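Local coordinates for N-alpha-acetyltransferase 30 (Saccharomyces cerevisiae, PDB 6YGA), which catalyses, as the catalytic subunit of the NatC complex, transfer of an acetyl group from acetyl-CoA to the N-terminal methionine of proteins such as the L-A virus Gag protein, at residues 18-23 / 34-39; 46-51 / 100-105; 113-118 / 133-138; 142-145 / 150-153. One frame throughout, in Å; residues are numbered along the deposited sequence.

Contact 1 of 4, residues 18-23 / 34-39; sequences SIKKLI and YVYRYF
Lys20 lies across the ring of Tyr36, its CB over one face at 4.3 Å from the ring centroid and 15° off the normal, which identifies a CH-pi contact. The chain then leaves with CG anti to the backbone N (chi1 161°) and continues over the ring's rim, where Lys20 CD comes to 3.8 Å from Tyr36 CE2; side chain and ring cross at about a right angle. The aliphatic part of the lysine makes the contact, while its NZ forms a salt bridge with Glu56 of the N-alpha-acetyltransferase 35 chain. One turn further along helix 13-26, Ile23 takes the ring's edge. Its CD1 lies near the ring plane, 3.7 Å from Tyr36 CE1, while the other branch, CG2, reaches the phenol end at 3.4 Å from Tyr36 OH. The tyrosine thus runs from helix 33-40 to the backbone of helix 13-26, where the closest CA pair, Lys20 and Tyr36, is still 7.5 Å apart: one large side chain spans the gap between two helices of the GNAT fold. On the sheet side, Met83 of strand 76-86 touches both Ile23 and Tyr36. No hydrogen bond joins the two segments, and the hydroxyl of Tyr36 is instead bonded to Asp24 OD1, just past Ile23. The chemistry is therefore that of an apolar contact whose polar ends are satisfied at its margins, one within helix 13-26 and one on a partner subunit.

Contact 2 of 4, residues 46-51 / 100-105; sequences LTYIAV and VEIAID
Tyr48 and Ile102 bury the most surface in this contact, the aromatic ring presenting one face to the isoleucine. Ile102 CG1 stands 4.2 Å from the ring centroid and 23° off its normal, a CH-pi geometry displaced toward the rim. The reach comes from CG1 lying anti to the backbone N (chi1 -171°), which extends the longer branch from the helix and brings Ile102 CD1 to 3.6 Å from Tyr48 CE2. The shorter branch stays near the root of the ring, with Ile102 CG2 4.2 Å from Tyr48 CG, so the two branches lie along one flank of the ring, from CG to CE2. In the GNAT fold this is a helix laid against the central sheet: helix 95-109 covers strand 47-52, which pairs antiparallel with strands 3-7 and 61-72, Tyr48 bonding through its backbone with Ile65. Ala103 adds a second, looser approach from the same helix, its CA 4.4 Å from Tyr48 CE1. The methyl group of Ala103 is turned instead to Ile65 of strand 61-72. No hydrogen bond links the segments. Lys106, one turn on, and Pro7 of strand 3-7 also meet the side chain of Tyr48.

Contact 3 of 4, residues 113-118 / 133-138; sequences DEIMLE and MGFIRM. With EDO (1,2-ethanediol), chain B.
Phe135 is overlapped on one face of its ring by a methyl group of Leu117: CD2 lies 4.1 Å from the ring centroid, 29° off the normal, a tilted CH-pi contact. The ring atom nearest that methyl confirms the offset: Leu117 CD2 is 3.7 Å from Phe135 CE2. Although the leucine's CB does not head straight for the partner, chi1 of 68° sets CG between the backbone N and the carbonyl carbon, which swings CD2 over the ring. Ile115 meets the outer end of the same ring, with its CG2 3.9 Å from Phe135 CZ, while the carbonyl Ile115 O approaches Phe135 CE2 to 3.5 Å without a hydrogen bond. Thus alternate residues of strand 114-120 contact a single aromatic side chain. Just before Phe135, Gly134 has a positive phi of 118° and closes a Schellman motif at the end of the preceding helix. At the last residue of 133-138, a 1,2-ethanediol, probably from the crystallisation liquor, donates from O2 to Met138 O at 2.6 Å. Strands 114-120 and 136-141 run parallel and are joined through helix 124-131, a beta-alpha-beta crossover into which strand 151-157 is inserted, giving the GNAT strand order 5-7-6. Leu156 of that inserted strand touches Phe135, Tyr130 of helix 124-131 packs edge-to-face with its ring, and Met107 of helix 95-109 reaches Ile115.

Contact 4 of 4, residues 142-145 / 150-153; sequences FRYY and DAFK
Asp150 turns its side chain back to the loop that precedes it, 142-145. From CB, 4.2 Å from Arg143 N, the chain passes to CG, which lies 4.0 Å from Phe142 CA, and divides there. One oxygen, OD1, accepts the backbone N-H of Arg143 at 2.8 Å between Arg143 N and Asp150 OD1, in a nearly straight bond (168°) whose donor stands 48° out of the carboxylate plane. The other, OD2, forms a salt bridge with Arg140 NE, so the two oxygens have different partners. CG anti to the carbonyl carbon (chi1 -56°) brings the carboxylate to the N-H of Arg143. The guanidinium of Arg143 takes no part; its NH2 bonds Asn147 OD1. Next to the aspartate, Ala151 points its methyl group at two tyrosines: Ala151 CB is 3.5 Å from Tyr144 CB and 3.4 Å from Tyr145 CE2. The ring of Tyr145 also meets the backbone with its edge, Tyr145 CD2 lying 3.5 Å from Asp150 O. This is the loop of a beta-hairpin; in related N-terminal acetyltransferases it borders the peptide-binding groove, consistent with such a role for Tyr144 and Tyr145. Its strands, 136-141 and 151-157, pair antiparallel, Ala151 bonding to Met141; Glu118 of strand 114-120 touches both tyrosines, and Phe142 packs edge-to-face with Tyr107 of the N-alpha-acetyltransferase 35 chain.

How the contacts relate
Contacts 1, 2 and 3 are buried, each built on one aromatic ring with an aliphatic group over a face and with no hydrogen bond across; contact 4 lies at the surface, its centre about 18 Å from the centre of the chain, and adds a carboxylate-to-backbone bond. Contact 1 joins two helices, contact 2 a helix and a strand, contact 3 strand 114-120 and the loop leading into strand 136-141, contact 4 a hairpin loop and the strand after it. Contacts 1 and 2 meet where Ile19 CD1 is 3.8 Å from Ile49 CG2. Helix 95-109 connects contacts 2 and 3. Contacts 3 and 4 share strand pairing, Met138 N lying 2.8 Å from Lys153 O, a probable hydrogen bond.

Contact 1 of 4, residues 18-23 / 34-39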
loop_
_atom_site.group_PDB
_atom_site.type_symbol
_atom_site.label_atom_id
_atom_site.label_comp_id
_atom_site.label_asym_id
_atom_site.label_seq_id
_atom_site.Cartn_x
_atom_site.Cartn_y
_atom_site.Cartn_z
ATOM N N SER A 18 -18.914 19.031 -23.088
ATOM C CA SER A 18 -18.649 20.023 -22.050
ATOM C C SER A 18 -18.294 19.356 -20.728
ATOM O O SER A 18 -17.463 19.868 -19.969
ATOM C CB SER A 18 -19.859 20.937 -21.882
ATOM O OG SER A 18 -20.379 21.350 -23.135
ATOM N N ILE A 19 -18.924 18.216 -20.432
ATOM C CA ILE A 19 -18.607 17.473 -19.214
ATOM C C ILE A 19 -17.171 16.970 -19.257
ATOM O O ILE A 19 -16.449 17.022 -18.254
ATOM C CB ILE A 19 -19.607 16.317 -19.029
ATOM C CG1 ILE A 19 -21.024 16.860 -18.829
ATOM C CG2 ILE A 19 -19.196 15.423 -17.868
ATOM C CD1 ILE A 19 -22.099 15.799 -18.882
ATOM N N LYS A 20 -16.735 16.478 -20.419
ATOM C CA LYS A 20 -15.365 15.996 -20.555
ATOM C C LYS A 20 -14.358 17.112 -20.312
ATOM O O LYS A 20 -13.331 16.897 -19.658
ATOM C CB LYS A 20 -15.165 15.373 -21.939
ATOM C CG LYS A 20 -13.709 15.253 -22.359
ATOM C CD LYS A 20 -13.474 14.045 -23.246
ATOM C CE LYS A 20 -11.990 13.857 -23.509
ATOM N NZ LYS A 20 -11.683 12.503 -24.042
ATOM N N LYS A 21 -14.639 18.317 -20.815
ATOM C CA LYS A 21 -13.713 19.431 -20.626
ATOM C C LYS A 21 -13.587 19.803 -19.154
ATOM O O LYS A 21 -12.482 20.066 -18.666
ATOM C CB LYS A 21 -14.172 20.637 -21.443
ATOM C CG LYS A 21 -13.129 21.737 -21.553
ATOM C CD LYS A 21 -11.926 21.267 -22.361
ATOM C CE LYS A 21 -10.972 22.416 -22.659
ATOM N NZ LYS A 21 -9.901 22.030 -23.623
ATOM N N LEU A 22 -14.708 19.833 -18.431
ATOM C CA LEU A 22 -14.671 20.166 -17.010
ATOM C C LEU A 22 -13.828 19.164 -16.230
ATOM O O LEU A 22 -12.928 19.546 -15.474
ATOM C CB LEU A 22 -16.090 20.209 -16.447
ATOM C CG LEU A 22 -16.929 21.468 -16.646
ATOM C CD1 LEU A 22 -18.304 21.280 -16.022
ATOM C CD2 LEU A 22 -16.227 22.665 -16.038
ATOM N N ILE A 23 -14.114 17.873 -16.399
ATOM C CA ILE A 23 -13.450 16.847 -15.602
ATOM C C ILE A 23 -11.967 16.766 -15.947
ATOM O O ILE A 23 -11.125 16.563 -15.067
ATOM C CB ILE A 23 -14.166 15.495 -15.789
ATOM C CG1 ILE A 23 -15.579 15.557 -15.200
ATOM C CG2 ILE A 23 -13.373 14.363 -15.156
ATOM C CD1 ILE A 23 -16.422 14.331 -15.472
ATOM N N TYR A 34 -13.914 6.572 -23.955
ATOM C CA TYR A 34 -14.625 5.372 -23.538
ATOM C C TYR A 34 -14.681 5.204 -22.026
ATOM O O TYR A 34 -15.469 4.386 -21.540
ATOM C CB TYR A 34 -14.003 4.145 -24.201
ATOM C CG TYR A 34 -14.593 3.902 -25.564
ATOM C CD1 TYR A 34 -15.734 3.124 -25.715
ATOM C CD2 TYR A 34 -14.041 4.485 -26.696
ATOM C CE1 TYR A 34 -16.293 2.909 -26.958
ATOM C CE2 TYR A 34 -14.591 4.277 -27.944
ATOM C CZ TYR A 34 -15.716 3.489 -28.070
ATOM O OH TYR A 34 -16.262 3.284 -29.315
ATOM N N VAL A 35 -13.887 5.962 -21.270
ATOM C CA VAL A 35 -14.136 6.066 -19.836
ATOM C C VAL A 35 -15.452 6.794 -19.592
ATOM O O VAL A 35 -16.285 6.361 -18.788
ATOM C CB VAL A 35 -12.965 6.773 -19.131
ATOM C CG1 VAL A 35 -13.223 6.855 -17.633
ATOM C CG2 VAL A 35 -11.658 6.055 -19.408
ATOM N N TYR A 36 -15.664 7.901 -20.308
ATOM C CA TYR A 36 -16.909 8.651 -20.170
ATOM C C TYR A 36 -18.087 7.874 -20.735
ATOM O O TYR A 36 -19.207 7.973 -20.223
ATOM C CB TYR A 36 -16.785 10.006 -20.864
ATOM C CG TYR A 36 -15.797 10.940 -20.208
ATOM C CD1 TYR A 36 -16.160 11.698 -19.103
ATOM C CD2 TYR A 36 -14.503 11.064 -20.693
ATOM C CE1 TYR A 36 -15.260 12.553 -18.497
ATOM C CE2 TYR A 36 -13.595 11.917 -20.093
ATOM C CZ TYR A 36 -13.979 12.658 -18.995
ATOM O OH TYR A 36 -13.084 13.511 -18.390
ATOM N N ARG A 37 -17.854 7.094 -21.790
ATOM C CA ARG A 37 -18.941 6.338 -22.397
ATOM C C ARG A 37 -19.338 5.146 -21.536
ATOM O O ARG A 37 -20.492 4.709 -21.579
ATOM C CB ARG A 37 -18.534 5.893 -23.797
ATOM C CG ARG A 37 -19.695 5.758 -24.745
ATOM C CD ARG A 37 -19.345 6.245 -26.137
ATOM N NE ARG A 37 -19.361 7.702 -26.243
ATOM C CZ ARG A 37 -20.453 8.420 -26.484
ATOM N NH1 ARG A 37 -21.625 7.818 -26.631
ATOM N NH2 ARG A 37 -20.375 9.741 -26.574
ATOM N N TYR A 38 -18.399 4.614 -20.748
ATOM C CA TYR A 38 -18.730 3.543 -19.814
ATOM C C TYR A 38 -19.702 4.027 -18.746
ATOM O O TYR A 38 -20.624 3.301 -18.357
ATOM C CB TYR A 38 -17.449 3.002 -19.175
ATOM C CG TYR A 38 -17.649 2.283 -17.858
ATOM C CD1 TYR A 38 -18.135 0.983 -17.820
ATOM C CD2 TYR A 38 -17.334 2.900 -16.654
ATOM C CE1 TYR A 38 -18.311 0.321 -16.620
ATOM C CE2 TYR A 38 -17.506 2.247 -15.449
ATOM C CZ TYR A 38 -17.994 0.959 -15.438
ATOM O OH TYR A 38 -18.165 0.310 -14.238
ATOM N N PHE A 39 -19.516 5.258 -18.265
ATOM C CA PHE A 39 -20.413 5.817 -17.261
ATOM C C PHE A 39 -21.721 6.301 -17.880
ATOM O O PHE A 39 -22.806 5.883 -17.461
ATOM C CB PHE A 39 -19.726 6.971 -16.525
ATOM C CG PHE A 39 -18.840 6.539 -15.388
ATOM C CD1 PHE A 39 -19.379 6.261 -14.142
ATOM C CD2 PHE A 39 -17.465 6.438 -15.554
ATOM C CE1 PHE A 39 -18.571 5.872 -13.089
ATOM C CE2 PHE A 39 -16.650 6.050 -14.503
ATOM C CZ PHE A 39 -17.205 5.766 -13.269
#

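Contact 2 of 4, residues 46-51 / 100-105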
loop_
_atom_site.group_PDB
_atom_site.type_symbol
_atom_site.label_atom_id
_atom_site.label_comp_id
_atom_site.label_asym_id
_atom_site.label_seq_id
_atom_site.Cartn_x
_atom_site.Cartn_y
_atom_site.Cartn_z
ATOM N N LEU A 46 -27.497 8.774 -13.746
ATOM C CA LEU A 46 -26.661 8.996 -12.575
ATOM C C LEU A 46 -25.586 10.052 -12.817
ATOM O O LEU A 46 -24.598 10.111 -12.079
ATOM C CB LEU A 46 -26.031 7.676 -12.128
ATOM C CG LEU A 46 -27.016 6.566 -11.754
ATOM C CD1 LEU A 46 -26.278 5.335 -11.234
ATOM C CD2 LEU A 46 -28.028 7.064 -10.731
ATOM N N THR A 47 -25.759 10.886 -13.839
ATOM C CA THR A 47 -24.858 11.996 -14.116
ATOM C C THR A 47 -25.660 13.289 -14.120
ATOM O O THR A 47 -26.691 13.383 -14.794
ATOM C CB THR A 47 -24.136 11.811 -15.454
ATOM O OG1 THR A 47 -23.276 10.669 -15.377
ATOM C CG2 THR A 47 -23.300 13.034 -15.785
ATOM N N TYR A 48 -25.190 14.277 -13.362
ATOM C CA TYR A 48 -25.873 15.553 -13.225
ATOM C C TYR A 48 -24.921 16.687 -13.571
ATOM O O TYR A 48 -23.705 16.568 -13.407
ATOM C CB TYR A 48 -26.417 15.751 -11.802
ATOM C CG TYR A 48 -27.665 14.953 -11.522
ATOM C CD1 TYR A 48 -27.588 13.619 -11.145
ATOM C CD2 TYR A 48 -28.921 15.530 -11.645
ATOM C CE1 TYR A 48 -28.731 12.880 -10.894
ATOM C CE2 TYR A 48 -30.070 14.802 -11.396
ATOM C CZ TYR A 48 -29.970 13.477 -11.022
ATOM O OH TYR A 48 -31.116 12.753 -10.775
ATOM N N ILE A 49 -25.492 17.791 -14.051
ATOM C CA ILE A 49 -24.730 18.987 -14.377
ATOM C C ILE A 49 -25.316 20.167 -13.613
ATOM O O ILE A 49 -26.474 20.160 -13.190
ATOM C CB ILE A 49 -24.713 19.283 -15.892
ATOM C CG1 ILE A 49 -26.138 19.265 -16.456
ATOM C CG2 ILE A 49 -23.817 18.294 -16.618
ATOM C CD1 ILE A 49 -26.227 19.638 -17.919
ATOM N N ALA A 50 -24.486 21.189 -13.433
ATOM C CA ALA A 50 -24.904 22.466 -12.875
ATOM C C ALA A 50 -24.659 23.537 -13.924
ATOM O O ALA A 50 -23.581 23.581 -14.524
ATOM C CB ALA A 50 -24.139 22.793 -11.588
ATOM N N VAL A 51 -25.662 24.383 -14.161
ATOM C CA VAL A 51 -25.556 25.481 -15.113
ATOM C C VAL A 51 -25.960 26.771 -14.411
ATOM O O VAL A 51 -26.788 26.767 -13.496
ATOM C CB VAL A 51 -26.422 25.250 -16.379
ATOM C CG1 VAL A 51 -25.999 23.972 -17.100
ATOM C CG2 VAL A 51 -27.912 25.213 -16.035
ATOM N N VAL A 100 -23.405 16.533 -5.177
ATOM C CA VAL A 100 -23.311 15.274 -4.446
ATOM C C VAL A 100 -24.658 14.919 -3.833
ATOM O O VAL A 100 -25.095 13.764 -3.885
ATOM C CB VAL A 100 -22.202 15.353 -3.380
ATOM C CG1 VAL A 100 -22.168 14.080 -2.553
ATOM C CG2 VAL A 100 -20.850 15.586 -4.031
ATOM N N GLU A 101 -25.350 15.912 -3.269
ATOM C CA GLU A 101 -26.629 15.648 -2.617
ATOM C C GLU A 101 -27.676 15.164 -3.612
ATOM O O GLU A 101 -28.447 14.246 -3.310
ATOM C CB GLU A 101 -27.120 16.903 -1.893
ATOM C CG GLU A 101 -26.365 17.217 -0.610
ATOM C CD GLU A 101 -26.864 18.479 0.074
ATOM O OE1 GLU A 101 -27.465 19.331 -0.613
ATOM O OE2 GLU A 101 -26.658 18.618 1.298
ATOM N N ILE A 102 -27.724 15.768 -4.802
ATOM C CA ILE A 102 -28.736 15.358 -5.770
ATOM C C ILE A 102 -28.394 13.995 -6.364
ATOM O O ILE A 102 -29.295 13.222 -6.712
ATOM C CB ILE A 102 -28.914 16.438 -6.855
ATOM C CG1 ILE A 102 -30.113 16.113 -7.746
ATOM C CG2 ILE A 102 -27.658 16.582 -7.698
ATOM C CD1 ILE A 102 -30.445 17.202 -8.731
ATOM N N ALA A 103 -27.104 13.663 -6.465
ATOM C CA ALA A 103 -26.714 12.354 -6.981
ATOM C C ALA A 103 -26.996 11.253 -5.965
ATOM O O ALA A 103 -27.517 10.190 -6.321
ATOM C CB ALA A 103 -25.237 12.360 -7.371
ATOM N N ILE A 104 -26.658 11.488 -4.694
ATOM C CA ILE A 104 -26.940 10.495 -3.663
ATOM C C ILE A 104 -28.443 10.315 -3.497
ATOM O O ILE A 104 -28.932 9.196 -3.293
ATOM C CB ILE A 104 -26.261 10.888 -2.338
ATOM C CG1 ILE A 104 -24.740 10.888 -2.500
ATOM C CG2 ILE A 104 -26.672 9.938 -1.217
ATOM C CD1 ILE A 104 -23.994 11.216 -1.221
ATOM N N ASP A 105 -29.200 11.411 -3.593
ATOM C CA ASP A 105 -30.654 11.316 -3.516
ATOM C C ASP A 105 -31.205 10.448 -4.642
ATOM O O ASP A 105 -32.131 9.658 -4.428
ATOM C CB ASP A 105 -31.266 12.718 -3.549
ATOM C CG ASP A 105 -32.774 12.707 -3.381
ATOM O OD1 ASP A 105 -33.482 12.373 -4.354
ATOM O OD2 ASP A 105 -33.253 13.029 -2.272
#

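Contact 3 of 4, residues 113-118 / 133-138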
loop_
_atom_site.group_PDB
_atom_site.type_symbol
_atom_site.label_atom_id
_atom_site.label_comp_id
_atom_site.label_asym_id
_atom_site.label_seq_id
_atom_site.Cartn_x
_atom_site.Cartn_y
_atom_site.Cartn_z
ATOM N N ASP A 113 -27.815 0.568 -1.481
ATOM C CA ASP A 113 -27.613 0.311 -0.064
ATOM C C ASP A 113 -26.468 1.121 0.519
ATOM O O ASP A 113 -26.410 1.295 1.741
ATOM C CB ASP A 113 -27.354 -1.180 0.167
ATOM C CG ASP A 113 -28.536 -2.044 -0.225
ATOM O OD1 ASP A 113 -29.639 -1.821 0.316
ATOM O OD2 ASP A 113 -28.368 -2.940 -1.077
ATOM N N GLU A 114 -25.569 1.625 -0.323
ATOM C CA GLU A 114 -24.403 2.359 0.142
ATOM C C GLU A 114 -23.816 3.138 -1.023
ATOM O O GLU A 114 -24.036 2.808 -2.192
ATOM C CB GLU A 114 -23.356 1.417 0.745
ATOM C CG GLU A 114 -22.800 0.418 -0.253
ATOM C CD GLU A 114 -22.224 -0.816 0.409
ATOM O OE1 GLU A 114 -22.637 -1.128 1.544
ATOM O OE2 GLU A 114 -21.359 -1.475 -0.207
ATOM N N ILE A 115 -23.066 4.183 -0.687
ATOM C CA ILE A 115 -22.359 5.006 -1.659
ATOM C C ILE A 115 -20.872 4.911 -1.354
ATOM O O ILE A 115 -20.464 5.050 -0.196
ATOM C CB ILE A 115 -22.834 6.468 -1.614
ATOM C CG1 ILE A 115 -24.359 6.528 -1.652
ATOM C CG2 ILE A 115 -22.255 7.252 -2.781
ATOM C CD1 ILE A 115 -24.950 6.021 -2.948
HETATM N N MSE A 116 -20.068 4.679 -2.387
HETATM C CA MSE A 116 -18.627 4.547 -2.201
HETATM C C MSE A 116 -17.853 5.487 -3.121
HETATM O O MSE A 116 -18.232 5.694 -4.273
HETATM C CB MSE A 116 -18.194 3.097 -2.439
HETATM C CG MSE A 116 -16.764 2.779 -2.025
HETATM SE SE MSE A 116 -15.437 3.174 -3.400
HETATM C CE MSE A 116 -15.638 1.565 -4.479
ATOM N N LEU A 117 -16.767 6.055 -2.599
ATOM C CA LEU A 117 -15.880 6.894 -3.387
ATOM C C LEU A 117 -14.470 6.769 -2.833
ATOM O O LEU A 117 -14.262 6.326 -1.700
ATOM C CB LEU A 117 -16.334 8.362 -3.388
ATOM C CG LEU A 117 -16.228 9.127 -2.062
ATOM C CD1 LEU A 117 -14.962 9.974 -2.008
ATOM C CD2 LEU A 117 -17.460 9.987 -1.818
ATOM N N GLU A 118 -13.500 7.158 -3.652
ATOM C CA GLU A 118 -12.112 7.268 -3.237
ATOM C C GLU A 118 -11.686 8.723 -3.340
ATOM O O GLU A 118 -12.130 9.446 -4.239
ATOM C CB GLU A 118 -11.191 6.392 -4.093
ATOM C CG GLU A 118 -11.558 4.919 -4.099
ATOM C CD GLU A 118 -12.230 4.485 -5.384
ATOM O OE1 GLU A 118 -12.441 5.344 -6.267
ATOM O OE2 GLU A 118 -12.544 3.283 -5.511
HETATM N N MSE A 133 -21.460 14.654 5.419
HETATM C CA MSE A 133 -22.733 14.079 4.986
HETATM C C MSE A 133 -22.963 12.713 5.621
HETATM O O MSE A 133 -24.026 12.112 5.458
HETATM C CB MSE A 133 -22.785 13.959 3.463
HETATM C CG MSE A 133 -22.578 15.268 2.735
HETATM SE SE MSE A 133 -22.672 15.038 0.807
HETATM C CE MSE A 133 -24.478 14.333 0.668
ATOM N N GLY A 134 -21.958 12.224 6.343
ATOM C CA GLY A 134 -22.048 10.961 7.044
ATOM C C GLY A 134 -21.066 9.916 6.578
ATOM O O GLY A 134 -21.011 8.835 7.174
ATOM N N PHE A 135 -20.303 10.197 5.523
ATOM C CA PHE A 135 -19.274 9.273 5.074
ATOM C C PHE A 135 -18.253 9.042 6.180
ATOM O O PHE A 135 -17.933 9.951 6.954
ATOM C CB PHE A 135 -18.568 9.824 3.833
ATOM C CG PHE A 135 -19.326 9.627 2.547
ATOM C CD1 PHE A 135 -20.288 10.541 2.144
ATOM C CD2 PHE A 135 -19.053 8.542 1.728
ATOM C CE1 PHE A 135 -20.976 10.368 0.955
ATOM C CE2 PHE A 135 -19.740 8.361 0.536
ATOM C CZ PHE A 135 -20.701 9.276 0.148
ATOM N N ILE A 136 -17.744 7.814 6.255
ATOM C CA ILE A 136 -16.628 7.486 7.127
ATOM C C ILE A 136 -15.582 6.745 6.309
ATOM O O ILE A 136 -15.882 6.113 5.293
ATOM C CB ILE A 136 -17.048 6.650 8.357
ATOM C CG1 ILE A 136 -17.771 5.373 7.927
ATOM C CG2 ILE A 136 -17.910 7.480 9.299
ATOM C CD1 ILE A 136 -18.152 4.471 9.085
ATOM N N ARG A 137 -14.337 6.843 6.765
ATOM C CA ARG A 137 -13.220 6.184 6.106
ATOM C C ARG A 137 -13.191 4.710 6.487
ATOM O O ARG A 137 -13.165 4.362 7.673
ATOM C CB ARG A 137 -11.912 6.868 6.494
ATOM C CG ARG A 137 -12.002 8.384 6.437
ATOM C CD ARG A 137 -10.813 9.062 7.087
ATOM N NE ARG A 137 -11.024 10.502 7.187
ATOM C CZ ARG A 137 -10.204 11.342 7.811
ATOM N NH1 ARG A 137 -9.106 10.889 8.401
ATOM N NH2 ARG A 137 -10.486 12.636 7.848
HETATM N N MSE A 138 -13.195 3.845 5.482
HETATM C CA MSE A 138 -13.235 2.410 5.715
HETATM C C MSE A 138 -11.933 1.725 5.324
HETATM O O MSE A 138 -11.733 0.548 5.623
HETATM C CB MSE A 138 -14.403 1.780 4.950
HETATM C CG MSE A 138 -15.765 2.162 5.504
HETATM SE SE MSE A 138 -15.937 1.663 7.381
HETATM C CE MSE A 138 -15.848 -0.277 7.191
HETATM C C1 EDO B . -13.475 -0.795 9.924
HETATM O O1 EDO B . -12.955 0.136 10.879
HETATM C C2 EDO B . -12.419 -1.109 8.869
HETATM O O2 EDO B . -12.116 0.070 8.114
#

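Contact 4 of 4, residues 142-145 / 150-153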
loop_
_atom_site.group_PDB
_atom_site.type_symbol
_atom_site.label_atom_id
_atom_site.label_comp_id
_atom_site.label_asym_id
_atom_site.label_seq_id
_atom_site.Cartn_x
_atom_site.Cartn_y
_atom_site.Cartn_z
ATOM N N PHE A 142 -2.274 2.464 0.101
ATOM C CA PHE A 142 -0.902 2.960 0.066
ATOM C C PHE A 142 -0.533 3.437 -1.336
ATOM O O PHE A 142 -0.566 2.657 -2.295
ATOM C CB PHE A 142 0.046 1.859 0.534
ATOM C CG PHE A 142 1.494 2.255 0.545
ATOM C CD1 PHE A 142 2.007 3.027 1.575
ATOM C CD2 PHE A 142 2.347 1.832 -0.461
ATOM C CE1 PHE A 142 3.342 3.386 1.589
ATOM C CE2 PHE A 142 3.680 2.183 -0.450
ATOM C CZ PHE A 142 4.179 2.963 0.576
ATOM N N ARG A 143 -0.180 4.723 -1.445
ATOM C CA ARG A 143 0.273 5.337 -2.698
ATOM C C ARG A 143 -0.727 5.108 -3.830
ATOM O O ARG A 143 -0.355 4.893 -4.985
ATOM C CB ARG A 143 1.669 4.838 -3.080
ATOM C CG ARG A 143 2.759 5.283 -2.117
ATOM C CD ARG A 143 4.144 4.902 -2.611
ATOM N NE ARG A 143 4.435 5.482 -3.917
ATOM C CZ ARG A 143 4.894 6.715 -4.100
ATOM N NH1 ARG A 143 5.111 7.503 -3.058
ATOM N NH2 ARG A 143 5.132 7.162 -5.325
ATOM N N TYR A 144 -2.015 5.157 -3.483
ATOM C CA TYR A 144 -3.072 4.977 -4.473
ATOM C C TYR A 144 -3.007 6.054 -5.549
ATOM O O TYR A 144 -3.301 5.791 -6.721
ATOM C CB TYR A 144 -4.425 4.986 -3.764
ATOM C CG TYR A 144 -5.622 4.675 -4.633
ATOM C CD1 TYR A 144 -6.043 3.365 -4.827
ATOM C CD2 TYR A 144 -6.350 5.692 -5.231
ATOM C CE1 TYR A 144 -7.147 3.076 -5.609
ATOM C CE2 TYR A 144 -7.451 5.417 -6.015
ATOM C CZ TYR A 144 -7.847 4.108 -6.201
ATOM O OH TYR A 144 -8.945 3.834 -6.982
ATOM N N TYR A 145 -2.620 7.272 -5.171
ATOM C CA TYR A 145 -2.444 8.372 -6.110
ATOM C C TYR A 145 -0.975 8.634 -6.422
ATOM O O TYR A 145 -0.598 9.773 -6.716
ATOM C CB TYR A 145 -3.112 9.642 -5.579
ATOM C CG TYR A 145 -4.614 9.522 -5.464
ATOM C CD1 TYR A 145 -5.419 9.546 -6.596
ATOM C CD2 TYR A 145 -5.228 9.379 -4.226
ATOM C CE1 TYR A 145 -6.791 9.429 -6.501
ATOM C CE2 TYR A 145 -6.602 9.265 -4.120
ATOM C CZ TYR A 145 -7.379 9.289 -5.261
ATOM O OH TYR A 145 -8.747 9.174 -5.174
ATOM N N ASP A 150 -1.513 8.682 -0.461
ATOM C CA ASP A 150 -2.451 7.594 -0.236
ATOM C C ASP A 150 -3.879 8.041 -0.547
ATOM O O ASP A 150 -4.151 9.205 -0.856
ATOM C CB ASP A 150 -2.347 7.097 1.205
ATOM C CG ASP A 150 -0.940 6.661 1.576
ATOM O OD1 ASP A 150 -0.085 6.568 0.671
ATOM O OD2 ASP A 150 -0.692 6.411 2.777
ATOM N N ALA A 151 -4.808 7.095 -0.456
ATOM C CA ALA A 151 -6.223 7.377 -0.621
ATOM C C ALA A 151 -6.986 6.868 0.588
ATOM O O ALA A 151 -6.534 5.974 1.308
ATOM C CB ALA A 151 -6.802 6.725 -1.880
ATOM N N PHE A 152 -8.153 7.460 0.801
ATOM C CA PHE A 152 -9.157 6.937 1.712
ATOM C C PHE A 152 -10.308 6.378 0.888
ATOM O O PHE A 152 -10.682 6.949 -0.143
ATOM C CB PHE A 152 -9.680 8.021 2.665
ATOM C CG PHE A 152 -8.758 8.331 3.816
ATOM C CD1 PHE A 152 -8.056 7.322 4.453
ATOM C CD2 PHE A 152 -8.604 9.635 4.267
ATOM C CE1 PHE A 152 -7.213 7.609 5.515
ATOM C CE2 PHE A 152 -7.761 9.927 5.329
ATOM C CZ PHE A 152 -7.067 8.914 5.952
ATOM N N LYS A 153 -10.847 5.249 1.332
ATOM C CA LYS A 153 -12.081 4.703 0.787
ATOM C C LYS A 153 -13.222 5.144 1.692
ATOM O O LYS A 153 -13.266 4.761 2.866
ATOM C CB LYS A 153 -12.008 3.179 0.702
ATOM C CG LYS A 153 -13.191 2.521 0.021
ATOM C CD LYS A 153 -12.996 1.018 -0.066
ATOM C CE LYS A 153 -13.933 0.402 -1.084
ATOM N NZ LYS A 153 -13.546 -1.000 -1.399
#